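Long-range contact in endonuclease IV (Thermus thermophilus, PDB 3AAM), which cleaves the DNA backbone at apurinic or apyrimidinic sites during base excision repair, using bound metal ions: residues R3-V16 / E22-K36. Numbering follows the deposited sequence.
Sequences RYGFHLSIAGKKGV and EATALGLTAFQIFAK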
ATOM      1  N   ARG A   3       2.233 -13.790  -0.908  1.00 11.18           N
ATOM      2  CA  ARG A   3       1.109 -13.595   0.001  1.00  9.34           C
ATOM      3  C   ARG A   3       0.115 -12.616  -0.613  1.00  8.03           C
ATOM      4  O   ARG A   3       0.496 -11.735  -1.393  1.00  8.24           O
ATOM      5  CB  ARG A   3       1.617 -13.091   1.354  1.00  9.84           C
ATOM      6  CG  ARG A   3       2.379 -14.163   2.135  1.00 13.11           C
ATOM      7  CD  ARG A   3       3.023 -13.620   3.398  1.00 14.75           C
ATOM      8  NE  ARG A   3       3.608 -14.689   4.205  1.00 18.82           N
ATOM      9  CZ  ARG A   3       2.913 -15.493   5.006  1.00 20.20           C
ATOM     10  NH1 ARG A   3       1.597 -15.353   5.123  1.00 16.86           N
ATOM     11  NH2 ARG A   3       3.536 -16.451   5.683  1.00 19.62           N
ATOM     12  N   TYR A   4      -1.161 -12.773  -0.266  1.00  6.63           N
ATOM     13  CA  TYR A   4      -2.199 -11.921  -0.828  1.00  7.74           C
ATOM     14  C   TYR A   4      -3.272 -11.556   0.189  1.00  7.46           C
ATOM     15  O   TYR A   4      -3.556 -12.308   1.123  1.00  6.80           O
ATOM     16  CB  TYR A   4      -2.847 -12.635  -2.020  1.00  8.41           C
ATOM     17  CG  TYR A   4      -3.536 -13.921  -1.629  1.00  7.83           C
ATOM     18  CD1 TYR A   4      -4.889 -13.934  -1.289  1.00  7.92           C
ATOM     19  CD2 TYR A   4      -2.818 -15.112  -1.522  1.00  9.05           C
ATOM     20  CE1 TYR A   4      -5.509 -15.102  -0.846  1.00  8.69           C
ATOM     21  CE2 TYR A   4      -3.428 -16.286  -1.081  1.00  8.93           C
ATOM     22  CZ  TYR A   4      -4.774 -16.271  -0.744  1.00  9.56           C
ATOM     23  OH  TYR A   4      -5.375 -17.426  -0.290  1.00  8.14           O
ATOM     24  N   GLY A   5      -3.884 -10.396  -0.010  1.00  7.42           N
ATOM     25  CA  GLY A   5      -4.922  -9.965   0.902  1.00  7.57           C
ATOM     26  C   GLY A   5      -5.681  -8.753   0.414  1.00  7.60           C
ATOM     27  O   GLY A   5      -5.452  -8.253  -0.692  1.00  7.69           O
ATOM     28  N   PHE A   6      -6.588  -8.282   1.264  1.00  7.18           N
ATOM     29  CA  PHE A   6      -7.426  -7.124   0.970  1.00  6.23           C
ATOM     30  C   PHE A   6      -7.218  -6.073   2.042  1.00  5.67           C
ATOM     31  O   PHE A   6      -6.485  -6.276   3.012  1.00  6.51           O
ATOM     32  CB  PHE A   6      -8.916  -7.478   1.032  1.00  6.53           C
ATOM     33  CG  PHE A   6      -9.339  -8.594   0.131  1.00  7.04           C
ATOM     34  CD1 PHE A   6      -8.939  -8.633  -1.199  1.00  8.53           C
ATOM     35  CD2 PHE A   6     -10.208  -9.577   0.603  1.00  8.72           C
ATOM     36  CE1 PHE A   6      -9.403  -9.631  -2.051  1.00  9.07           C
ATOM     37  CE2 PHE A   6     -10.678 -10.578  -0.239  1.00  7.59           C
ATOM     38  CZ  PHE A   6     -10.279 -10.607  -1.565  1.00  6.73           C
ATOM     39  N   HIS A   7      -7.896  -4.948   1.856  1.00  7.25           N
ATOM     40  CA  HIS A   7      -7.882  -3.891   2.844  1.00  8.16           C
ATOM     41  C   HIS A   7      -9.113  -4.202   3.684  1.00  8.15           C
ATOM     42  O   HIS A   7     -10.234  -4.261   3.163  1.00  9.52           O
ATOM     43  CB  HIS A   7      -8.019  -2.516   2.197  1.00  7.71           C
ATOM     44  CG  HIS A   7      -7.836  -1.396   3.168  1.00  8.79           C
ATOM     45  ND1 HIS A   7      -8.748  -1.121   4.164  1.00 11.55           N
ATOM     46  CD2 HIS A   7      -6.816  -0.523   3.339  1.00  7.78           C
ATOM     47  CE1 HIS A   7      -8.297  -0.125   4.905  1.00  8.67           C
ATOM     48  NE2 HIS A   7      -7.127   0.256   4.426  1.00 10.96           N
ATOM     49  N   LEU A   8      -8.895  -4.425   4.976  1.00  7.75           N
ATOM     50  CA  LEU A   8      -9.965  -4.778   5.904  1.00  7.18           C
ATOM     51  C   LEU A   8     -10.356  -3.621   6.816  1.00  8.43           C
ATOM     52  O   LEU A   8      -9.538  -2.751   7.118  1.00  9.17           O
ATOM     53  CB  LEU A   8      -9.522  -5.970   6.758  1.00  6.61           C
ATOM     54  CG  LEU A   8      -8.972  -7.180   5.993  1.00  7.71           C
ATOM     55  CD1 LEU A   8      -8.442  -8.212   6.982  1.00  8.80           C
ATOM     56  CD2 LEU A   8     -10.060  -7.775   5.112  1.00  9.88           C
ATOM     57  N   SER A   9     -11.607  -3.642   7.267  1.00  8.22           N
ATOM     58  CA  SER A   9     -12.134  -2.602   8.142  1.00  9.63           C
ATOM     59  C   SER A   9     -11.710  -2.770   9.594  1.00 11.10           C
ATOM     60  O   SER A   9     -11.483  -3.884  10.063  1.00 12.29           O
ATOM     61  CB  SER A   9     -13.663  -2.592   8.069  1.00  9.71           C
ATOM     62  OG  SER A   9     -14.203  -1.693   9.018  1.00 11.37           O
ATOM     63  N   ILE A  10     -11.603  -1.649  10.302  1.00 11.08           N
ATOM     64  CA  ILE A  10     -11.241  -1.675  11.713  1.00 12.52           C
ATOM     65  C   ILE A  10     -12.354  -1.034  12.532  1.00 13.36           C
ATOM     66  O   ILE A  10     -12.216  -0.836  13.741  1.00 13.87           O
ATOM     67  CB  ILE A  10      -9.919  -0.922  11.991  1.00 13.16           C
ATOM     68  CG1 ILE A  10     -10.050   0.553  11.603  1.00 14.22           C
ATOM     69  CG2 ILE A  10      -8.783  -1.569  11.216  1.00 12.18           C
ATOM     70  CD1 ILE A  10      -8.901   1.414  12.101  1.00 16.14           C
ATOM     71  N   ALA A  11     -13.462  -0.713  11.871  1.00 13.16           N
ATOM     72  CA  ALA A  11     -14.598  -0.098  12.549  1.00 16.43           C
ATOM     73  C   ALA A  11     -15.329  -1.130  13.403  1.00 16.95           C
ATOM     74  O   ALA A  11     -15.195  -2.334  13.193  1.00 19.74           O
ATOM     75  CB  ALA A  11     -15.554   0.504  11.524  1.00 16.18           C
ATOM     76  N   GLY A  12     -16.101  -0.655  14.372  1.00 19.51           N
ATOM     77  CA  GLY A  12     -16.841  -1.572  15.221  1.00 19.27           C
ATOM     78  C   GLY A  12     -16.167  -1.917  16.534  1.00 18.90           C
ATOM     79  O   GLY A  12     -15.039  -1.502  16.802  1.00 19.81           O
ATOM     80  N   LYS A  13     -16.868  -2.705  17.344  1.00 18.27           N
ATOM     81  CA  LYS A  13     -16.402  -3.123  18.661  1.00 18.44           C
ATOM     82  C   LYS A  13     -15.163  -4.019  18.655  1.00 18.42           C
ATOM     83  O   LYS A  13     -14.489  -4.145  19.675  1.00 17.32           O
ATOM     84  CB  LYS A  13     -17.540  -3.834  19.398  1.00 19.51           C
ATOM     85  CG  LYS A  13     -18.800  -2.986  19.541  1.00 23.14           C
ATOM     86  CD  LYS A  13     -18.644  -1.901  20.599  1.00 24.87           C
ATOM     87  CE  LYS A  13     -18.603  -2.506  21.994  1.00 26.50           C
ATOM     88  NZ  LYS A  13     -18.719  -1.491  23.083  1.00 28.24           N
ATOM     89  N   LYS A  14     -14.868  -4.639  17.517  1.00 18.48           N
ATOM     90  CA  LYS A  14     -13.702  -5.512  17.411  1.00 18.18           C
ATOM     91  C   LYS A  14     -12.422  -4.714  17.165  1.00 17.32           C
ATOM     92  O   LYS A  14     -11.319  -5.227  17.350  1.00 16.85           O
ATOM     93  CB  LYS A  14     -13.892  -6.519  16.273  1.00 21.32           C
ATOM     94  CG  LYS A  14     -15.061  -7.473  16.446  1.00 23.98           C
ATOM     95  CD  LYS A  14     -14.841  -8.438  17.598  1.00 25.40           C
ATOM     96  CE  LYS A  14     -15.931  -9.500  17.634  1.00 24.77           C
ATOM     97  NZ  LYS A  14     -15.966 -10.272  16.363  1.00 26.21           N
ATOM     98  N   GLY A  15     -12.572  -3.462  16.744  1.00 15.59           N
ATOM     99  CA  GLY A  15     -11.411  -2.629  16.483  1.00 14.19           C
ATOM    100  C   GLY A  15     -10.442  -3.261  15.500  1.00 13.89           C
ATOM    101  O   GLY A  15     -10.851  -3.981  14.585  1.00 13.85           O
ATOM    102  N   VAL A  16      -9.152  -2.999  15.681  1.00 13.76           N
ATOM    103  CA  VAL A  16      -8.148  -3.563  14.785  1.00 13.53           C
ATOM    104  C   VAL A  16      -8.061  -5.080  14.915  1.00 12.78           C
ATOM    105  O   VAL A  16      -7.628  -5.766  13.989  1.00 12.04           O
ATOM    106  CB  VAL A  16      -6.748  -2.951  15.043  1.00 14.66           C
ATOM    107  CG1 VAL A  16      -6.775  -1.459  14.744  1.00 14.01           C
ATOM    108  CG2 VAL A  16      -6.317  -3.198  16.480  1.00 12.25           C
ATOM    109  N   GLU A  22     -10.917 -11.367  10.624  1.00  9.08           N
ATOM    110  CA  GLU A  22     -11.496 -11.470   9.292  1.00  8.67           C
ATOM    111  C   GLU A  22     -10.485 -12.023   8.291  1.00  8.66           C
ATOM    112  O   GLU A  22     -10.847 -12.777   7.384  1.00  7.64           O
ATOM    113  CB  GLU A  22     -12.025 -10.111   8.821  1.00  8.39           C
ATOM    114  CG  GLU A  22     -12.586 -10.143   7.402  1.00  9.04           C
ATOM    115  CD  GLU A  22     -13.280  -8.859   7.000  1.00  9.59           C
ATOM    116  OE1 GLU A  22     -13.014  -7.814   7.628  1.00 10.86           O
ATOM    117  OE2 GLU A  22     -14.085  -8.896   6.043  1.00 12.42           O
ATOM    118  N   ALA A  23      -9.218 -11.656   8.456  1.00  9.09           N
ATOM    119  CA  ALA A  23      -8.179 -12.157   7.563  1.00  7.33           C
ATOM    120  C   ALA A  23      -8.090 -13.673   7.700  1.00  9.00           C
ATOM    121  O   ALA A  23      -7.977 -14.394   6.707  1.00  7.97           O
ATOM    122  CB  ALA A  23      -6.836 -11.512   7.895  1.00  6.08           C
ATOM    123  N   THR A  24      -8.149 -14.164   8.934  1.00  9.66           N
ATOM    124  CA  THR A  24      -8.089 -15.600   9.168  1.00 11.00           C
ATOM    125  C   THR A  24      -9.328 -16.290   8.609  1.00 11.14           C
ATOM    126  O   THR A  24      -9.237 -17.350   7.986  1.00 11.82           O
ATOM    127  CB  THR A  24      -7.995 -15.922  10.673  1.00 11.94           C
ATOM    128  OG1 THR A  24      -6.812 -15.324  11.213  1.00 12.38           O
ATOM    129  CG2 THR A  24      -7.942 -17.431  10.892  1.00 13.34           C
ATOM    130  N   ALA A  25     -10.484 -15.675   8.827  1.00  9.57           N
ATOM    131  CA  ALA A  25     -11.749 -16.237   8.364  1.00 10.06           C
ATOM    132  C   ALA A  25     -11.810 -16.338   6.841  1.00 10.97           C
ATOM    133  O   ALA A  25     -12.324 -17.320   6.292  1.00 11.12           O
ATOM    134  CB  ALA A  25     -12.909 -15.394   8.886  1.00  9.26           C
ATOM    135  N   LEU A  26     -11.285 -15.324   6.158  1.00  9.64           N
ATOM    136  CA  LEU A  26     -11.283 -15.311   4.699  1.00  9.34           C
ATOM    137  C   LEU A  26     -10.187 -16.192   4.115  1.00  9.16           C
ATOM    138  O   LEU A  26     -10.251 -16.575   2.949  1.00 10.15           O
ATOM    139  CB  LEU A  26     -11.094 -13.884   4.184  1.00 10.06           C
ATOM    140  CG  LEU A  26     -12.260 -12.913   4.353  1.00  9.77           C
ATOM    141  CD1 LEU A  26     -11.821 -11.513   3.941  1.00 12.39           C
ATOM    142  CD2 LEU A  26     -13.434 -13.390   3.502  1.00 13.10           C
ATOM    143  N   GLY A  27      -9.179 -16.502   4.923  1.00  9.10           N
ATOM    144  CA  GLY A  27      -8.081 -17.317   4.441  1.00  8.64           C
ATOM    145  C   GLY A  27      -7.022 -16.488   3.731  1.00  7.80           C
ATOM    146  O   GLY A  27      -6.312 -16.992   2.864  1.00  7.97           O
ATOM    147  N   LEU A  28      -6.921 -15.213   4.087  1.00  7.55           N
ATOM    148  CA  LEU A  28      -5.921 -14.336   3.474  1.00  6.89           C
ATOM    149  C   LEU A  28      -4.544 -14.663   4.040  1.00  8.07           C
ATOM    150  O   LEU A  28      -4.434 -15.243   5.119  1.00 10.05           O
ATOM    151  CB  LEU A  28      -6.222 -12.866   3.788  1.00  6.62           C
ATOM    152  CG  LEU A  28      -7.611 -12.317   3.486  1.00  6.80           C
ATOM    153  CD1 LEU A  28      -7.635 -10.831   3.798  1.00  8.27           C
ATOM    154  CD2 LEU A  28      -7.960 -12.555   2.027  1.00  6.14           C
ATOM    155  N   THR A  29      -3.490 -14.296   3.314  1.00  7.78           N
ATOM    156  CA  THR A  29      -2.145 -14.543   3.815  1.00  7.66           C
ATOM    157  C   THR A  29      -1.395 -13.235   4.049  1.00  8.28           C
ATOM    158  O   THR A  29      -0.182 -13.217   4.262  1.00  9.06           O
ATOM    159  CB  THR A  29      -1.341 -15.486   2.887  1.00  9.77           C
ATOM    160  OG1 THR A  29      -1.396 -15.022   1.535  1.00 10.54           O
ATOM    161  CG2 THR A  29      -1.925 -16.899   2.954  1.00  8.18           C
ATOM    162  N   ALA A  30      -2.155 -12.144   4.036  1.00  7.03           N
ATOM    163  CA  ALA A  30      -1.648 -10.800   4.280  1.00  5.43           C
ATOM    164  C   ALA A  30      -2.859  -9.886   4.331  1.00  5.05           C
ATOM    165  O   ALA A  30      -3.918 -10.234   3.811  1.00  6.24           O
ATOM    166  CB  ALA A  30      -0.711 -10.369   3.155  1.00  6.79           C
ATOM    167  N   PHE A  31      -2.722  -8.729   4.972  1.00  5.12           N
ATOM    168  CA  PHE A  31      -3.834  -7.787   5.024  1.00  5.10           C
ATOM    169  C   PHE A  31      -3.382  -6.355   5.267  1.00  6.26           C
ATOM    170  O   PHE A  31      -2.240  -6.099   5.656  1.00  7.73           O
ATOM    171  CB  PHE A  31      -4.885  -8.219   6.067  1.00  6.52           C
ATOM    172  CG  PHE A  31      -4.448  -8.063   7.497  1.00  6.51           C
ATOM    173  CD1 PHE A  31      -4.711  -6.888   8.200  1.00  7.94           C
ATOM    174  CD2 PHE A  31      -3.790  -9.097   8.150  1.00  8.12           C
ATOM    175  CE1 PHE A  31      -4.321  -6.750   9.538  1.00  8.42           C
ATOM    176  CE2 PHE A  31      -3.398  -8.967   9.481  1.00  7.19           C
ATOM    177  CZ  PHE A  31      -3.664  -7.794  10.176  1.00  8.77           C
ATOM    178  N   GLN A  32      -4.292  -5.426   5.010  1.00  5.42           N
ATOM    179  CA  GLN A  32      -4.024  -4.005   5.160  1.00  6.34           C
ATOM    180  C   GLN A  32      -5.191  -3.344   5.877  1.00  4.98           C
ATOM    181  O   GLN A  32      -6.334  -3.745   5.706  1.00  6.16           O
ATOM    182  CB  GLN A  32      -3.833  -3.390   3.770  1.00  7.08           C
ATOM    183  CG  GLN A  32      -3.642  -1.887   3.745  1.00  7.16           C
ATOM    184  CD  GLN A  32      -3.325  -1.381   2.353  1.00  6.66           C
ATOM    185  OE1 GLN A  32      -2.198  -1.511   1.877  1.00  7.82           O
ATOM    186  NE2 GLN A  32      -4.327  -0.819   1.685  1.00  7.60           N
ATOM    187  N   ILE A  33      -4.883  -2.329   6.677  1.00  6.54           N
ATOM    188  CA  ILE A  33      -5.888  -1.581   7.421  1.00  7.01           C
ATOM    189  C   ILE A  33      -5.469  -0.120   7.507  1.00  8.35           C
ATOM    190  O   ILE A  33      -4.349   0.237   7.133  1.00  7.43           O
ATOM    191  CB  ILE A  33      -6.009  -2.080   8.874  1.00  6.73           C
ATOM    192  CG1 ILE A  33      -4.637  -2.012   9.556  1.00  7.90           C
ATOM    193  CG2 ILE A  33      -6.553  -3.503   8.914  1.00  9.21           C
ATOM    194  CD1 ILE A  33      -4.682  -2.241  11.066  1.00  9.69           C
ATOM    195  N   PHE A  34      -6.383   0.720   7.980  1.00  8.28           N
ATOM    196  CA  PHE A  34      -6.089   2.131   8.200  1.00  7.53           C
ATOM    197  C   PHE A  34      -5.814   2.171   9.699  1.00 10.05           C
ATOM    198  O   PHE A  34      -6.136   1.215  10.406  1.00 11.70           O
ATOM    199  CB  PHE A  34      -7.301   3.022   7.905  1.00  9.18           C
ATOM    200  CG  PHE A  34      -7.615   3.182   6.445  1.00  9.21           C
ATOM    201  CD1 PHE A  34      -6.656   3.655   5.556  1.00 10.39           C
ATOM    202  CD2 PHE A  34      -8.891   2.898   5.965  1.00 10.64           C
ATOM    203  CE1 PHE A  34      -6.962   3.844   4.208  1.00 11.35           C
ATOM    204  CE2 PHE A  34      -9.209   3.084   4.616  1.00 10.74           C
ATOM    205  CZ  PHE A  34      -8.242   3.557   3.738  1.00 12.97           C
ATOM    206  N   ALA A  35      -5.220   3.259  10.182  1.00  8.77           N
ATOM    207  CA  ALA A  35      -4.946   3.404  11.611  1.00  9.04           C
ATOM    208  C   ALA A  35      -6.041   4.251  12.257  1.00  9.48           C
ATOM    209  O   ALA A  35      -6.083   4.414  13.478  1.00  8.92           O
ATOM    210  CB  ALA A  35      -3.578   4.044  11.823  1.00 10.96           C
ATOM    211  N   LYS A  36      -6.913   4.795  11.414  1.00 10.16           N
ATOM    212  CA  LYS A  36      -8.052   5.604  11.837  1.00 11.53           C
ATOM    213  C   LYS A  36      -8.899   5.870  10.600  1.00 13.20           C
ATOM    214  O   LYS A  36      -8.454   5.616   9.481  1.00 12.50           O
ATOM    215  CB  LYS A  36      -7.603   6.933  12.463  1.00 12.67           C
ATOM    216  CG  LYS A  36      -6.968   7.932  11.508  1.00 13.16           C
ATOM    217  CD  LYS A  36      -5.472   7.755  11.432  1.00 14.48           C
ATOM    218  CE  LYS A  36      -4.806   8.973  10.810  1.00 14.83           C
ATOM    219  NZ  LYS A  36      -3.325   8.894  10.939  1.00 12.65           N
TER
HETATM  220  O   HOH W   1      -9.115  -0.184   7.797  1.00  9.41           O
HETATM  221  O   HOH W   2     -13.514  -5.616   6.298  1.00  8.30           O
HETATM  222  O   HOH W   3     -12.490  -6.370   9.878  1.00 17.70           O
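His7 and Phe34 meet edge to face: the imidazole, its plane turned 51° from the phenyl plane, drives its CE1-NE2 edge at the face of Phe34, with CE1 3.3 Å from CD2 of Phe34. A chi1 of -173° carries the imidazole across to strand 31-34, where one of its faces also lies over Ile33 CA in a CH-pi contact. The amide of Gln32 stands steeply to this ring, its NE2 at the ring edge near CD2 and hydrogen-bonded to Glu248. The backbones join in a single parallel bridge, His7 with Gln32: Gln32 N donates to Phe6 O, and Leu8 N gives a 2.7 Å bond to Gln32 O.

Leu8 turns to the side of the helix. Its CD1 rests against both Ala23 CB and Phe31 CB, 3.7 Å from the latter, while CD2 faces Leu26, Leu28 and the carboxylate of Glu22; a branched side chain suits a niche with several walls, and the small Ala23 lets it in. OE1 of Glu22 receives two waters, which link it to Ser9 N and Ser9 O, and OE2 pairs with Arg251.

At the other end, Thr29 OG1 accepts from Tyr4 N (2.9 Å), and Thr29 N donates to Tyr4 O. The extended Arg3 chain brings NH1 to a lone pair of Thr29 O, nearly in the guanidinium plane. Glycine suits position 5 because Ala30 O comes within 3.1 Å of Gly5 CA in a CA-H...O contact.

This is the first beta-alpha-beta crossover of the TIM barrel: strand 3-6, helix 15-26, ended by a Schellman motif at Gly27, and parallel strand 31-34. Apolar contacts dominate the helix side, with water-linked Glu22 at their margin; Glu248 and the His7 ring probably steady the Gln32 amide, whose side chain lies about 8 Å from that of manganese-binding His219.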